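Local coordinates for protein bucandin (Bungarus candidus, PDB 1F94) that is a three-finger krait neurotoxin that probably enhances presynaptic acetylcholine release, at residues E2-G7 and H12-C17. Sequence-based numbering, arbitrary orientation.
Sequences ECYRCG and HLKITC
Arg5 reaches across to Leu13 and Ile15 because a chi1 of 72° tucks its CG into the gap flanked by the amide nitrogen and the carbonyl carbon, and the chain then runs extended to NE. Arg5 CD lies 3.8 Å from Ile15 CD1, the two side chains meeting at about a right angle. Further out, CD1 of Leu13 sits over one face of the guanidinium, 3.6 Å from Arg5 CZ and displaced from the centre of the group. A water in the plane of the guanidinium accepts from Arg5 NE and donates to the carbonyl oxygen of Lys14, which would help hold the group's orientation. Beneath these side chains the backbones pair antiparallel. Cys3 and Ile15 exchange two bonds, Ile15 N to Cys3 O at 2.9 Å and Cys3 N to Ile15 O at 3.0 Å. Arg5 N reaches Leu13 O at 2.9 Å, whereas the return bond from Leu13 N to Arg5 O is weak at 3.3 Å. Tyr4, with Lys14 opposite, turns a ring edge to the carbonyl oxygens of Leu13 and His12, Tyr4 CD2 being 3.5 Å from Leu13 O. At the far end, SG of Cys3 and SG of Cys17 approach to 3.2 Å without being bonded to each other; their disulfides run to Cys24 and Cys39. A third disulfide, Cys6 to Cys11, spans the turn end. The pairing is thus the first-finger β-hairpin of the three-finger fold, joined at its base to the disulfide-rich core.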
loop_
_atom_site.group_PDB
_atom_site.type_symbol
_atom_site.label_atom_id
_atom_site.label_comp_id
_atom_site.label_asym_id
_atom_site.label_seq_id
_atom_site.Cartn_x
_atom_site.Cartn_y
_atom_site.Cartn_z
ATOM N N GLU A 2 -2.371 -1.166 11.450
ATOM C CA GLU A 2 -2.913 -1.893 10.331
ATOM C C GLU A 2 -2.791 -1.027 9.098
ATOM O O GLU A 2 -2.726 0.183 9.160
ATOM C CB GLU A 2 -4.408 -2.227 10.535
ATOM C CG GLU A 2 -4.676 -3.197 11.705
ATOM C CD GLU A 2 -6.200 -3.392 11.913
ATOM O OE1 GLU A 2 -7.004 -2.436 11.668
ATOM O OE2 GLU A 2 -6.608 -4.491 12.283
ATOM N N CYS A 3 -2.806 -1.684 7.932
ATOM C CA CYS A 3 -2.916 -1.050 6.657
ATOM C C CYS A 3 -4.040 -1.715 5.864
ATOM O O CYS A 3 -4.463 -2.819 6.174
ATOM C CB CYS A 3 -1.613 -1.222 5.826
ATOM S SG CYS A 3 -0.158 -0.510 6.615
ATOM N N TYR A 4 -4.502 -1.025 4.833
ATOM C CA TYR A 4 -5.403 -1.653 3.865
ATOM C C TYR A 4 -4.632 -2.571 2.951
ATOM O O TYR A 4 -3.432 -2.400 2.677
ATOM C CB TYR A 4 -6.177 -0.600 3.051
ATOM C CG TYR A 4 -7.154 0.155 3.880
ATOM C CD1 TYR A 4 -7.011 1.517 4.181
ATOM C CD2 TYR A 4 -8.287 -0.499 4.416
ATOM C CE1 TYR A 4 -7.952 2.165 4.949
ATOM C CE2 TYR A 4 -9.224 0.123 5.172
ATOM C CZ TYR A 4 -9.050 1.489 5.458
ATOM O OH TYR A 4 -9.958 2.143 6.220
ATOM N N ARG A 5 -5.354 -3.572 2.427
ATOM C CA ARG A 5 -4.876 -4.460 1.398
ATOM C C ARG A 5 -6.052 -4.774 0.462
ATOM O O ARG A 5 -7.222 -4.547 0.810
ATOM C CB ARG A 5 -4.173 -5.705 1.894
ATOM C CG ARG A 5 -5.053 -6.726 2.502
ATOM C CD ARG A 5 -4.367 -8.030 2.881
ATOM N NE ARG A 5 -5.382 -9.043 3.167
ATOM C CZ ARG A 5 -5.995 -9.836 2.271
ATOM N NH1 ARG A 5 -5.739 -9.836 0.971
ATOM N NH2 ARG A 5 -6.891 -10.684 2.746
ATOM N N CYS A 6 -5.723 -5.321 -0.693
ATOM C CA CYS A 6 -6.702 -5.613 -1.716
ATOM C C CYS A 6 -6.904 -7.118 -1.933
ATOM O O CYS A 6 -5.992 -7.917 -1.933
ATOM C CB CYS A 6 -6.283 -4.975 -3.058
ATOM S SG CYS A 6 -5.975 -3.201 -2.997
ATOM N N GLY A 7 -8.157 -7.450 -2.194
ATOM C CA GLY A 7 -8.541 -8.785 -2.619
ATOM C C GLY A 7 -9.657 -8.654 -3.650
ATOM O O GLY A 7 -10.005 -7.578 -4.110
ATOM N N HIS A 12 -10.563 -2.543 0.847
ATOM C CA HIS A 12 -10.976 -2.160 2.190
ATOM C C HIS A 12 -10.574 -3.204 3.239
ATOM O O HIS A 12 -10.941 -3.061 4.402
ATOM C CB HIS A 12 -12.493 -2.007 2.279
ATOM C CG HIS A 12 -13.189 -3.310 1.959
ATOM N ND1 HIS A 12 -13.473 -3.695 0.673
ATOM C CD2 HIS A 12 -13.602 -4.298 2.775
ATOM C CE1 HIS A 12 -14.051 -4.857 0.726
ATOM N NE2 HIS A 12 -14.149 -5.283 2.014
ATOM N N LEU A 13 -9.844 -4.256 2.831
ATOM C CA LEU A 13 -9.420 -5.265 3.756
ATOM C C LEU A 13 -8.348 -4.697 4.692
ATOM O O LEU A 13 -7.546 -3.893 4.229
ATOM C CB LEU A 13 -8.859 -6.483 3.005
ATOM C CG LEU A 13 -9.769 -7.051 1.946
ATOM C CD1 LEU A 13 -9.110 -8.230 1.253
ATOM C CD2 LEU A 13 -11.116 -7.482 2.500
ATOM N N LYS A 14 -8.302 -5.150 5.916
ATOM C CA LYS A 14 -7.337 -4.685 6.893
ATOM C C LYS A 14 -6.340 -5.773 7.201
ATOM O O LYS A 14 -6.681 -6.938 7.318
ATOM C CB LYS A 14 -8.032 -4.276 8.198
ATOM C CG LYS A 14 -9.050 -3.137 7.989
ATOM C CD LYS A 14 -9.780 -2.859 9.326
ATOM C CE LYS A 14 -11.077 -2.145 9.141
ATOM N NZ LYS A 14 -12.313 -2.937 8.838
ATOM N N ILE A 15 -5.044 -5.388 7.319
ATOM C CA ILE A 15 -3.992 -6.328 7.676
ATOM C C ILE A 15 -3.102 -5.736 8.758
ATOM O O ILE A 15 -2.705 -4.557 8.649
ATOM C CB ILE A 15 -3.203 -6.756 6.433
ATOM C CG1 ILE A 15 -2.205 -7.839 6.760
ATOM C CG2 ILE A 15 -2.550 -5.598 5.729
ATOM C CD1 ILE A 15 -1.853 -8.730 5.598
ATOM N N THR A 16 -2.777 -6.498 9.746
ATOM C CA THR A 16 -1.919 -6.065 10.831
ATOM C C THR A 16 -0.492 -6.047 10.353
ATOM O O THR A 16 0.004 -7.017 9.743
ATOM C CB THR A 16 -2.039 -6.997 12.032
ATOM O OG1 THR A 16 -3.392 -6.917 12.499
ATOM C CG2 THR A 16 -1.149 -6.549 13.181
ATOM N N CYS A 17 0.221 -4.975 10.660
ATOM C CA CYS A 17 1.622 -4.805 10.393
ATOM C C CYS A 17 2.450 -5.261 11.596
ATOM O O CYS A 17 2.084 -5.092 12.752
ATOM C CB CYS A 17 1.942 -3.313 10.172
ATOM S SG CYS A 17 0.952 -2.431 8.966
HETATM O O HOH W 1 -6.359 -9.157 5.863
#